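Local atomic coordinates of probable aromatic acid decarboxylase (Escherichia coli, PDB entry 1SBZ), a protein that probably catalyses prenylation of reduced FMN with dimethylallyl phosphate, supplying the prenylated flavin cofactor of a phenolic acid decarboxylase, and binds FMN as a homododecamer. Residues H32-S36 with A51-A55; L91-R95 with N133-L137; F151-P155 with A180-Q184; A18-L23 with V166-L170. All blocks are in the same frame, centred on the assembly; numbering follows the deposited sequence.

Contact 1. Residues H32-S36 with A51-A55; sequences HLVMS and ARDVA. With FMN (flavin mononucleotide), chain H.
Residues 32-35 form the C-terminal part of parallel strand 30-35, and residues 51-55 are a short alpha helix packed over one face of it. The two run nearly antiparallel, with N-to-C directions 161° apart and axes 10.1 Å from each other; the CA atoms of Leu-33 and Ala-55 lie 7.1 Å apart, those of Met-35 and Ala-51 8.2 Å. His-32 is out of reach of the helix and hydrogen-bonds through ND1 to His-62 NE2. Leu-33 (chi1 t, chi2 p) points toward the helix: its CD2 lies 3.9 Å from Val-54 CG1 and 3.9 Å from Ala-55 CA. Val-34 turns to the other face of the sheet, against helix 102-112. Met-35, a selenomethionine, reaches across in an m, t, m rotamer and buries the most surface. Its SE is 3.9 Å from Val-54 CG1 and its CE 3.9 Å from Ala-55 CB, while CE is also 3.5 Å from Ala-51 O. That carbonyl accepts the helical bond from Ala-55 N (2.8 Å between N and O). At the strand end Ser-36 (chi1 p) is the N-cap of helix 37-46, its OG bonded to Ala-39 N, and the same OG donates to FMN O1P at 2.6 Å. Apolar packing behind a strand whose C-terminal end meets the cofactor phosphate is characteristic of a Rossmann-like flavoprotein fold, with its ligand site at the C-terminal edge of the parallel sheet.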
loop_
_atom_site.group_PDB
_atom_site.type_symbol
_atom_site.label_atom_id
_atom_site.label_comp_id
_atom_site.label_asym_id
_atom_site.label_seq_id
_atom_site.Cartn_x
_atom_site.Cartn_y
_atom_site.Cartn_z
ATOM N N HIS D 32 37.191 12.810 -0.506
ATOM C CA HIS D 32 37.385 11.736 0.452
ATOM C C HIS D 32 36.956 10.422 -0.190
ATOM O O HIS D 32 35.768 10.192 -0.436
ATOM C CB HIS D 32 36.601 12.006 1.736
ATOM C CG HIS D 32 37.051 13.227 2.476
ATOM N ND1 HIS D 32 37.734 13.162 3.673
ATOM C CD2 HIS D 32 36.920 14.544 2.189
ATOM C CE1 HIS D 32 38.003 14.387 4.089
ATOM N NE2 HIS D 32 37.522 15.244 3.207
ATOM N N LEU D 33 37.934 9.571 -0.477
ATOM C CA LEU D 33 37.691 8.318 -1.182
ATOM C C LEU D 33 37.542 7.145 -0.225
ATOM O O LEU D 33 38.267 7.042 0.763
ATOM C CB LEU D 33 38.827 8.041 -2.181
ATOM C CG LEU D 33 38.927 6.670 -2.866
ATOM C CD1 LEU D 33 37.714 6.402 -3.758
ATOM C CD2 LEU D 33 40.209 6.579 -3.669
ATOM N N VAL D 34 36.577 6.274 -0.515
ATOM C CA VAL D 34 36.475 4.978 0.157
ATOM C C VAL D 34 36.329 3.890 -0.900
ATOM O O VAL D 34 35.306 3.816 -1.583
ATOM C CB VAL D 34 35.282 4.907 1.146
ATOM C CG1 VAL D 34 35.423 3.704 2.059
ATOM C CG2 VAL D 34 35.185 6.159 1.977
HETATM N N MSE D 35 37.359 3.061 -1.046
HETATM C CA MSE D 35 37.308 1.923 -1.967
HETATM C C MSE D 35 36.968 0.653 -1.192
HETATM O O MSE D 35 37.633 0.331 -0.208
HETATM C CB MSE D 35 38.648 1.726 -2.685
HETATM C CG MSE D 35 39.047 2.826 -3.640
HETATM SE SE MSE D 35 40.872 2.550 -4.331
HETATM C CE MSE D 35 41.845 2.862 -2.655
ATOM N N SER D 36 35.932 -0.061 -1.633
ATOM C CA SER D 36 35.576 -1.344 -1.029
ATOM C C SER D 36 36.628 -2.387 -1.396
ATOM O O SER D 36 37.421 -2.161 -2.301
ATOM C CB SER D 36 34.206 -1.804 -1.522
ATOM O OG SER D 36 34.268 -2.209 -2.877
ATOM N N ALA D 51 45.295 0.025 -6.738
ATOM C CA ALA D 51 44.449 0.685 -5.749
ATOM C C ALA D 51 45.160 1.895 -5.144
ATOM O O ALA D 51 44.537 2.935 -4.916
ATOM C CB ALA D 51 44.024 -0.299 -4.663
ATOM N N ARG D 52 46.463 1.759 -4.908
ATOM C CA ARG D 52 47.270 2.845 -4.356
ATOM C C ARG D 52 47.399 4.027 -5.314
ATOM O O ARG D 52 47.376 5.179 -4.880
ATOM C CB ARG D 52 48.647 2.344 -3.913
ATOM C CG ARG D 52 48.667 1.793 -2.494
ATOM C CD ARG D 52 48.726 0.275 -2.379
ATOM N NE ARG D 52 47.784 -0.442 -3.246
ATOM C CZ ARG D 52 48.122 -1.401 -4.116
ATOM N NH1 ARG D 52 49.391 -1.794 -4.246
ATOM N NH2 ARG D 52 47.178 -1.978 -4.850
ATOM N N ASP D 53 47.534 3.737 -6.609
ATOM C CA ASP D 53 47.482 4.763 -7.653
ATOM C C ASP D 53 46.194 5.575 -7.571
ATOM O O ASP D 53 46.213 6.800 -7.690
ATOM C CB ASP D 53 47.552 4.124 -9.038
ATOM C CG ASP D 53 48.945 3.674 -9.414
ATOM O OD1 ASP D 53 49.933 4.239 -8.903
ATOM O OD2 ASP D 53 49.143 2.764 -10.238
ATOM N N VAL D 54 45.075 4.877 -7.386
ATOM C CA VAL D 54 43.762 5.523 -7.290
ATOM C C VAL D 54 43.642 6.294 -5.974
ATOM O O VAL D 54 43.165 7.427 -5.958
ATOM C CB VAL D 54 42.611 4.497 -7.459
ATOM C CG1 VAL D 54 41.251 5.132 -7.164
ATOM C CG2 VAL D 54 42.628 3.920 -8.864
ATOM N N ALA D 55 44.105 5.693 -4.881
ATOM C CA ALA D 55 44.111 6.369 -3.586
ATOM C C ALA D 55 44.834 7.719 -3.674
ATOM O O ALA D 55 44.390 8.709 -3.087
ATOM C CB ALA D 55 44.745 5.485 -2.523
HETATM N N1 FMN H . 28.000 -6.624 -8.908
HETATM C C2 FMN H . 27.010 -5.801 -9.395
HETATM O O2 FMN H . 26.057 -5.554 -8.665
HETATM N N3 FMN H . 27.100 -5.280 -10.671
HETATM C C4 FMN H . 28.201 -5.584 -11.463
HETATM O O4 FMN H . 28.395 -4.918 -12.485
HETATM C C4A FMN H . 29.212 -6.423 -10.960
HETATM N N5 FMN H . 30.327 -6.749 -11.715
HETATM C C5A FMN H . 31.316 -7.576 -11.192
HETATM C C6 FMN H . 32.443 -7.897 -11.955
HETATM C C7 FMN H . 33.446 -8.728 -11.433
HETATM C C7M FMN H . 34.787 -8.741 -12.122
HETATM C C8 FMN H . 33.316 -9.240 -10.136
HETATM C C8M FMN H . 34.470 -9.917 -9.436
HETATM C C9 FMN H . 32.194 -8.917 -9.382
HETATM C C9A FMN H . 31.193 -8.085 -9.900
HETATM N N10 FMN H . 30.071 -7.770 -9.137
HETATM C C10 FMN H . 29.094 -6.946 -9.671
HETATM C "C1'" FMN H . 29.796 -8.523 -7.864
HETATM C "C2'" FMN H . 30.186 -7.663 -6.665
HETATM O "O2'" FMN H . 31.545 -7.293 -6.778
HETATM C "C3'" FMN H . 29.903 -8.363 -5.331
HETATM O "O3'" FMN H . 28.500 -8.418 -5.114
HETATM C "C4'" FMN H . 30.600 -7.707 -4.133
HETATM O "O4'" FMN H . 30.183 -8.300 -2.918
HETATM C "C5'" FMN H . 30.335 -6.208 -4.039
HETATM O "O5'" FMN H . 30.814 -5.712 -2.800
HETATM P P FMN H . 31.039 -4.125 -2.642
HETATM O O1P FMN H . 32.236 -3.751 -3.493
HETATM O O2P FMN H . 31.276 -3.855 -1.186
HETATM O O3P FMN H . 29.799 -3.396 -3.124
#

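Contact 2. Residues L91-R95 with N133-L137; sequences LAGIR and NMLAL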
loop_
_atom_site.group_PDB
_atom_site.type_symbol
_atom_site.label_atom_id
_atom_site.label_comp_id
_atom_site.label_asym_id
_atom_site.label_seq_id
_atom_site.Cartn_x
_atom_site.Cartn_y
_atom_site.Cartn_z
ATOM N N LEU D 91 24.096 -0.824 -3.077
ATOM C CA LEU D 91 22.776 -0.209 -3.252
ATOM C C LEU D 91 21.764 -0.773 -2.244
ATOM O O LEU D 91 21.054 -0.015 -1.572
ATOM C CB LEU D 91 22.294 -0.439 -4.693
ATOM C CG LEU D 91 20.998 0.158 -5.269
ATOM C CD1 LEU D 91 19.790 -0.517 -4.728
ATOM C CD2 LEU D 91 20.885 1.645 -5.059
ATOM N N ALA D 92 21.716 -2.098 -2.146
ATOM C CA ALA D 92 20.809 -2.793 -1.240
ATOM C C ALA D 92 21.087 -2.478 0.225
ATOM O O ALA D 92 20.161 -2.313 1.013
ATOM C CB ALA D 92 20.878 -4.286 -1.475
ATOM N N GLY D 93 22.368 -2.387 0.577
ATOM C CA GLY D 93 22.780 -2.037 1.928
ATOM C C GLY D 93 22.335 -0.647 2.329
ATOM O O GLY D 93 21.823 -0.451 3.439
ATOM N N ILE D 94 22.528 0.314 1.427
ATOM C CA ILE D 94 22.133 1.697 1.675
ATOM C C ILE D 94 20.614 1.827 1.845
ATOM O O ILE D 94 20.149 2.491 2.778
ATOM C CB ILE D 94 22.689 2.652 0.583
ATOM C CG1 ILE D 94 24.232 2.636 0.608
ATOM C CG2 ILE D 94 22.178 4.094 0.806
ATOM C CD1 ILE D 94 24.906 3.178 -0.680
ATOM N N ARG D 95 19.856 1.171 0.967
ATOM C CA ARG D 95 18.387 1.187 1.033
ATOM C C ARG D 95 17.858 0.591 2.338
ATOM O O ARG D 95 16.931 1.131 2.930
ATOM C CB ARG D 95 17.784 0.455 -0.173
ATOM C CG ARG D 95 16.256 0.584 -0.301
ATOM C CD ARG D 95 15.459 -0.480 0.471
ATOM N NE ARG D 95 14.030 -0.163 0.539
ATOM C CZ ARG D 95 13.486 0.735 1.362
ATOM N NH1 ARG D 95 14.248 1.437 2.203
ATOM N NH2 ARG D 95 12.173 0.942 1.340
ATOM N N ASN D 133 14.907 -1.338 -4.768
ATOM C CA ASN D 133 15.907 -0.609 -3.996
ATOM C C ASN D 133 16.209 0.751 -4.614
ATOM O O ASN D 133 16.302 1.750 -3.899
ATOM C CB ASN D 133 17.194 -1.430 -3.837
ATOM C CG ASN D 133 16.992 -2.719 -3.018
ATOM O OD1 ASN D 133 17.796 -3.656 -3.107
ATOM N ND2 ASN D 133 15.934 -2.763 -2.219
HETATM N N MSE D 134 16.347 0.790 -5.939
HETATM C CA MSE D 134 16.568 2.053 -6.645
HETATM C C MSE D 134 15.416 3.038 -6.460
HETATM O O MSE D 134 15.636 4.236 -6.270
HETATM C CB MSE D 134 16.797 1.803 -8.132
HETATM C CG MSE D 134 18.165 1.211 -8.405
HETATM SE SE MSE D 134 18.394 0.615 -10.249
HETATM C CE MSE D 134 18.586 2.209 -11.081
ATOM N N LEU D 135 14.189 2.535 -6.534
ATOM C CA LEU D 135 13.013 3.383 -6.360
ATOM C C LEU D 135 12.908 3.931 -4.926
ATOM O O LEU D 135 12.644 5.110 -4.724
ATOM C CB LEU D 135 11.729 2.630 -6.764
ATOM C CG LEU D 135 10.392 3.364 -6.562
ATOM C CD1 LEU D 135 10.299 4.664 -7.368
ATOM C CD2 LEU D 135 9.218 2.442 -6.904
ATOM N N ALA D 136 13.108 3.069 -3.937
ATOM C CA ALA D 136 12.993 3.485 -2.540
ATOM C C ALA D 136 13.897 4.689 -2.257
ATOM O O ALA D 136 13.466 5.662 -1.649
ATOM C CB ALA D 136 13.337 2.327 -1.619
ATOM N N LEU D 137 15.143 4.606 -2.726
ATOM C CA LEU D 137 16.144 5.653 -2.526
ATOM C C LEU D 137 15.876 6.889 -3.382
ATOM O O LEU D 137 16.088 8.015 -2.926
ATOM C CB LEU D 137 17.550 5.102 -2.780
ATOM C CG LEU D 137 18.133 4.187 -1.697
ATOM C CD1 LEU D 137 19.413 3.529 -2.197
ATOM C CD2 LEU D 137 18.390 4.951 -0.379
#
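Arg-95, Leu-137 and Asn-133 lose the most surface where helices 88-96 and 128-139 cross at 43°, their local axes 9.4 Å apart. Arg-95 points toward the second helix; its NE lies 3.4 Å from Ala-136 CB, which covers one face of the guanidinium. The charge itself is met beyond this pair, in a salt bridge from NH2 to Glu-132 of a neighbouring subunit. Leu-137 (chi1 m, chi2 t) reaches back between the helices, placing CD1 3.7 Å from Leu-91 CD2 and 4.0 Å from Arg-95 CB, and CD2 4.1 Å from Ile-94 CG2. Asn-133 lies nearest Arg-95 in the backbone, with 5.9 Å between their CA atoms, and also packs against Ala-96 of another subunit. Beneath the pair, Leu-119 of strand 116-121 touches both Leu-91 and Leu-137. Two helices sharing one face of a parallel sheet are typical of the alpha/beta layering of a Rossmann-like flavoprotein; here they also pack against other subunits of the dodecamer.

Contact 3. Residues F151-P155 with A180-Q184; sequences FYNHP and ARRWQ
This is a loop-to-loop contact at the surface of the chain, joining the turn before helix 158-170 to the tail that follows that helix. Phe-151 to His-154 make a type I beta turn, closed by His-154 N to Phe-151 O at 3.3 Å; His-154 then takes a left-handed conformation (phi/psi 51/63) before Pro-155. Residues 180-184 are mostly extended, and the backbones come nearest at Asn-153 and Arg-181, with CA atoms 6.3 Å apart. Asn-153 (chi1 p) donates from ND2 to Arg-181 O at 3.2 Å, nearly straight at 165°. Tyr-152 (chi1 p) presents its ring face to the edge of the Trp-183 six-membered ring in an offset edge-to-face pair: planes at 86°, centroids 5.7 Å apart, Tyr-152 CD2 to Trp-183 CE3 3.7 Å. Trp-183 holds this pose with chi1 t. A water bridges the loops by donating to Tyr-152 O (2.8 Å) and to Gln-184 OE1 (3.2 Å). Two other subunits close round the contact: His-154 NE2 bonds to Leu-45 O of one, while Trp-183 NE1 bonds to Ala-68 O of the other. Trp-183 also touches a bound FMN, and Leu-45, against which it packs in the neighbouring subunit, belongs to the flavin pocket. The paired loops thus lie beside an FMN site at the subunit boundary, which the C-terminal tail reaches through Trp-183.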
loop_
_atom_site.group_PDB
_atom_site.type_symbol
_atom_site.label_atom_id
_atom_site.label_comp_id
_atom_site.label_asym_id
_atom_site.label_seq_id
_atom_site.Cartn_x
_atom_site.Cartn_y
_atom_site.Cartn_z
ATOM N N PHE D 151 24.767 8.335 -27.725
ATOM C CA PHE D 151 25.293 8.142 -29.080
ATOM C C PHE D 151 25.080 9.374 -29.975
ATOM O O PHE D 151 25.542 9.409 -31.116
ATOM C CB PHE D 151 24.667 6.900 -29.736
ATOM C CG PHE D 151 25.011 5.609 -29.046
ATOM C CD1 PHE D 151 24.291 5.180 -27.937
ATOM C CD2 PHE D 151 26.061 4.822 -29.502
ATOM C CE1 PHE D 151 24.609 3.977 -27.290
ATOM C CE2 PHE D 151 26.385 3.621 -28.853
ATOM C CZ PHE D 151 25.659 3.203 -27.749
ATOM N N TYR D 152 24.382 10.377 -29.456
ATOM C CA TYR D 152 24.043 11.558 -30.250
ATOM C C TYR D 152 25.242 12.467 -30.521
ATOM O O TYR D 152 25.225 13.258 -31.472
ATOM C CB TYR D 152 22.904 12.348 -29.599
ATOM C CG TYR D 152 23.218 12.922 -28.233
ATOM C CD1 TYR D 152 22.766 12.293 -27.071
ATOM C CD2 TYR D 152 23.943 14.107 -28.101
ATOM C CE1 TYR D 152 23.041 12.822 -25.811
ATOM C CE2 TYR D 152 24.222 14.641 -26.847
ATOM C CZ TYR D 152 23.770 13.990 -25.712
ATOM O OH TYR D 152 24.044 14.522 -24.478
ATOM N N ASN D 153 26.258 12.370 -29.665
ATOM C CA ASN D 153 27.473 13.181 -29.786
ATOM C C ASN D 153 28.585 12.419 -30.510
ATOM O O ASN D 153 29.749 12.827 -30.490
ATOM C CB ASN D 153 27.935 13.667 -28.407
ATOM C CG ASN D 153 27.948 12.554 -27.365
ATOM O OD1 ASN D 153 27.904 11.374 -27.697
ATOM N ND2 ASN D 153 28.007 12.934 -26.100
ATOM N N HIS D 154 28.195 11.314 -31.153
ATOM C CA HIS D 154 29.075 10.458 -31.967
ATOM C C HIS D 154 30.367 10.008 -31.279
ATOM O O HIS D 154 31.467 10.361 -31.720
ATOM C CB HIS D 154 29.354 11.106 -33.328
ATOM C CG HIS D 154 28.112 11.504 -34.054
ATOM N ND1 HIS D 154 27.655 12.805 -34.091
ATOM C CD2 HIS D 154 27.205 10.767 -34.736
ATOM C CE1 HIS D 154 26.533 12.856 -34.786
ATOM N NE2 HIS D 154 26.236 11.632 -35.184
ATOM N N PRO D 155 30.232 9.235 -30.197
ATOM C CA PRO D 155 31.390 8.651 -29.528
ATOM C C PRO D 155 32.091 7.620 -30.414
ATOM O O PRO D 155 31.465 7.007 -31.291
ATOM C CB PRO D 155 30.777 7.965 -28.303
ATOM C CG PRO D 155 29.376 7.679 -28.706
ATOM C CD PRO D 155 28.970 8.866 -29.527
ATOM N N ALA D 180 32.789 18.078 -21.826
ATOM C CA ALA D 180 31.414 17.607 -21.999
ATOM C C ALA D 180 30.897 17.904 -23.407
ATOM O O ALA D 180 31.054 19.017 -23.913
ATOM C CB ALA D 180 30.502 18.230 -20.951
ATOM N N ARG D 181 30.295 16.897 -24.035
ATOM C CA ARG D 181 29.706 17.047 -25.365
ATOM C C ARG D 181 28.183 17.066 -25.260
ATOM O O ARG D 181 27.524 16.030 -25.351
ATOM C CB ARG D 181 30.179 15.934 -26.304
ATOM C CG ARG D 181 31.677 15.911 -26.554
ATOM C CD ARG D 181 32.125 14.745 -27.409
ATOM N NE ARG D 181 33.578 14.579 -27.403
ATOM C CZ ARG D 181 34.239 13.713 -28.165
ATOM N NH1 ARG D 181 33.583 12.924 -29.014
ATOM N NH2 ARG D 181 35.562 13.641 -28.083
ATOM N N ARG D 182 27.639 18.264 -25.069
ATOM C CA ARG D 182 26.221 18.445 -24.768
ATOM C C ARG D 182 25.365 18.575 -26.030
ATOM O O ARG D 182 25.871 18.924 -27.103
ATOM C CB ARG D 182 26.034 19.658 -23.847
ATOM C CG ARG D 182 26.911 19.602 -22.595
ATOM C CD ARG D 182 26.695 20.724 -21.588
ATOM N NE ARG D 182 27.527 20.528 -20.401
ATOM C CZ ARG D 182 27.160 19.846 -19.316
ATOM N NH1 ARG D 182 25.955 19.287 -19.239
ATOM N NH2 ARG D 182 28.002 19.723 -18.296
ATOM N N TRP D 183 24.072 18.284 -25.888
ATOM C CA TRP D 183 23.106 18.376 -26.986
ATOM C C TRP D 183 22.874 19.827 -27.423
ATOM O O TRP D 183 22.557 20.694 -26.601
ATOM C CB TRP D 183 21.791 17.703 -26.582
ATOM C CG TRP D 183 20.658 17.819 -27.580
ATOM C CD1 TRP D 183 19.496 18.530 -27.428
ATOM C CD2 TRP D 183 20.572 17.190 -28.868
ATOM N NE1 TRP D 183 18.696 18.382 -28.535
ATOM C CE2 TRP D 183 19.331 17.568 -29.438
ATOM C CE3 TRP D 183 21.419 16.348 -29.604
ATOM C CZ2 TRP D 183 18.921 17.135 -30.706
ATOM C CZ3 TRP D 183 21.009 15.917 -30.865
ATOM C CH2 TRP D 183 19.770 16.314 -31.401
ATOM N N GLN D 184 23.034 20.068 -28.722
ATOM C CA GLN D 184 22.970 21.412 -29.303
ATOM C C GLN D 184 21.673 21.689 -30.078
ATOM O O GLN D 184 21.374 22.842 -30.407
ATOM C CB GLN D 184 24.194 21.664 -30.199
ATOM C CG GLN D 184 24.237 20.856 -31.508
ATOM C CD GLN D 184 24.793 19.444 -31.339
ATOM O OE1 GLN D 184 24.185 18.597 -30.676
ATOM N NE2 GLN D 184 25.943 19.185 -31.960
HETATM O O HOH W 1 24.394 15.813 -32.143
#

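Contact 4. Residues A18-L23 with V166-L170; sequences ALLQAL and VARVL
Leu-19 lies over Val-166, Val-169 and Leu-170, bringing helix 13-24 against helix 158-170, the first and last helices of the chain. The local axes pass 10.3 Å apart with a signed crossing angle of -62°, and the closest CA pair is Leu-19 with Val-166 at 5.6 Å. Both segments are regular alpha helix, with i+4 bonds such as Ala-22 N to Ala-18 O at 3.0 Å and Leu-170 N to Val-166 O at 2.9 Å. Leu-19 has chi1 t and chi2 near 134°; its CD1 sits 3.8 Å from Val-169 CG1 and 3.7 Å from Leu-170 CD1. Val-166 (chi1 t) points toward helix 13-24, with CG2 3.9 Å from Ala-18 CB and 4.2 Å from Leu-19 CB, and CG1 4.4 Å from Ala-22 CB. One turn on, Leu-170 (chi1 -95°, chi2 22°) directs CD1 to Leu-23 CD1 at 3.8 Å and CD2 to Ala-22 CB at 4.3 Å. The small side chains of Ala-18 and Ala-22 let the branched residues of the other helix approach. Below, Leu-19 and Val-169 both touch Ile-82 of central strand 80-86, so the helices share a floor of the Rossmann-like sheet. No hydrogen bond or salt bridge crosses between the segments: the helices are joined by apolar van der Waals packing of alanine, valine and leucine, which depends on shape and exclusion of water.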
loop_
_atom_site.group_PDB
_atom_site.type_symbol
_atom_site.label_atom_id
_atom_site.label_comp_id
_atom_site.label_asym_id
_atom_site.label_seq_id
_atom_site.Cartn_x
_atom_site.Cartn_y
_atom_site.Cartn_z
ATOM N N ALA D 18 38.169 7.975 -13.625
ATOM C CA ALA D 18 37.989 9.164 -14.446
ATOM C C ALA D 18 37.330 10.312 -13.676
ATOM O O ALA D 18 37.718 11.469 -13.836
ATOM C CB ALA D 18 37.199 8.838 -15.695
ATOM N N LEU D 19 36.337 9.990 -12.849
ATOM C CA LEU D 19 35.692 11.002 -12.013
ATOM C C LEU D 19 36.677 11.580 -10.994
ATOM O O LEU D 19 36.691 12.795 -10.758
ATOM C CB LEU D 19 34.439 10.440 -11.331
ATOM C CG LEU D 19 33.698 11.329 -10.322
ATOM C CD1 LEU D 19 32.203 11.303 -10.584
ATOM C CD2 LEU D 19 34.010 10.887 -8.901
ATOM N N LEU D 20 37.492 10.705 -10.401
ATOM C CA LEU D 20 38.529 11.127 -9.461
ATOM C C LEU D 20 39.602 11.975 -10.132
ATOM O O LEU D 20 40.095 12.933 -9.533
ATOM C CB LEU D 20 39.176 9.921 -8.770
ATOM C CG LEU D 20 38.441 9.256 -7.609
ATOM C CD1 LEU D 20 39.136 7.955 -7.253
ATOM C CD2 LEU D 20 38.369 10.172 -6.397
ATOM N N GLN D 21 39.963 11.619 -11.365
ATOM C CA GLN D 21 40.897 12.416 -12.163
ATOM C C GLN D 21 40.355 13.823 -12.426
ATOM O O GLN D 21 41.062 14.810 -12.222
ATOM C CB GLN D 21 41.200 11.721 -13.491
ATOM C CG GLN D 21 42.221 10.592 -13.396
ATOM C CD GLN D 21 42.227 9.695 -14.622
ATOM O OE1 GLN D 21 41.303 9.733 -15.438
ATOM N NE2 GLN D 21 43.268 8.883 -14.750
ATOM N N ALA D 22 39.104 13.905 -12.880
ATOM C CA ALA D 22 38.446 15.185 -13.159
ATOM C C ALA D 22 38.315 16.058 -11.908
ATOM O O ALA D 22 38.433 17.282 -11.985
ATOM C CB ALA D 22 37.077 14.956 -13.792
ATOM N N LEU D 23 38.072 15.418 -10.765
ATOM C CA LEU D 23 37.993 16.112 -9.481
ATOM C C LEU D 23 39.345 16.683 -9.051
ATOM O O LEU D 23 39.409 17.782 -8.486
ATOM C CB LEU D 23 37.426 15.183 -8.400
ATOM C CG LEU D 23 35.943 15.245 -7.999
ATOM C CD1 LEU D 23 35.003 15.576 -9.143
ATOM C CD2 LEU D 23 35.521 13.943 -7.338
ATOM N N VAL D 166 30.813 10.665 -16.701
ATOM C CA VAL D 166 31.439 11.454 -15.643
ATOM C C VAL D 166 30.917 12.897 -15.624
ATOM O O VAL D 166 30.549 13.404 -14.566
ATOM C CB VAL D 166 32.986 11.437 -15.751
ATOM C CG1 VAL D 166 33.607 12.529 -14.881
ATOM C CG2 VAL D 166 33.539 10.067 -15.368
ATOM N N ALA D 167 30.881 13.544 -16.788
ATOM C CA ALA D 167 30.333 14.904 -16.909
ATOM C C ALA D 167 28.894 15.017 -16.393
ATOM O O ALA D 167 28.551 15.977 -15.705
ATOM C CB ALA D 167 30.414 15.391 -18.350
ATOM N N ARG D 168 28.072 14.027 -16.726
ATOM C CA ARG D 168 26.658 14.028 -16.361
ATOM C C ARG D 168 26.442 13.697 -14.884
ATOM O O ARG D 168 25.452 14.131 -14.289
ATOM C CB ARG D 168 25.868 13.074 -17.263
ATOM C CG ARG D 168 25.964 13.390 -18.771
ATOM C CD ARG D 168 24.779 14.175 -19.376
ATOM N NE ARG D 168 24.263 15.164 -18.437
ATOM C CZ ARG D 168 23.018 15.213 -17.976
ATOM N NH1 ARG D 168 22.092 14.359 -18.389
ATOM N NH2 ARG D 168 22.699 16.154 -17.105
ATOM N N VAL D 169 27.367 12.929 -14.304
ATOM C CA VAL D 169 27.401 12.710 -12.856
ATOM C C VAL D 169 27.766 14.022 -12.140
ATOM O O VAL D 169 27.074 14.429 -11.205
ATOM C CB VAL D 169 28.367 11.554 -12.453
ATOM C CG1 VAL D 169 28.466 11.423 -10.934
ATOM C CG2 VAL D 169 27.906 10.229 -13.052
ATOM N N LEU D 170 28.831 14.680 -12.604
ATOM C CA LEU D 170 29.284 15.971 -12.058
ATOM C C LEU D 170 28.229 17.078 -12.102
ATOM O O LEU D 170 28.163 17.900 -11.186
ATOM C CB LEU D 170 30.547 16.443 -12.778
ATOM C CG LEU D 170 31.930 16.142 -12.189
ATOM C CD1 LEU D 170 31.932 14.968 -11.218
ATOM C CD2 LEU D 170 32.932 15.928 -13.317
#

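How the contacts relate
Contacts 1, 2 and 4 are buried and have no hydrogen bond across their segments; 1 and 4 are apolar, while contact 2 sets Arg-95 and Asn-133 beside leucines. Contact 3 lies at the chain surface and uses a hydrogen bond, a bridging water and an aromatic pair. Contacts 1 and 4 adjoin: Leu-20, on the helix of 18-23, packs its CD1 3.5 Å from Val-54 CG1 and 4.0 Å from Leu-33 CD2. Contacts 3 and 4 are tied through helix 158-170, with Ala-180 CB 3.9 Å from Ala-167 CB. Contact 2 stands apart, its centre about 23 Å from those of contacts 1 and 4. Neighbouring subunits touch contacts 2 and 3 but leave contact 1 untouched.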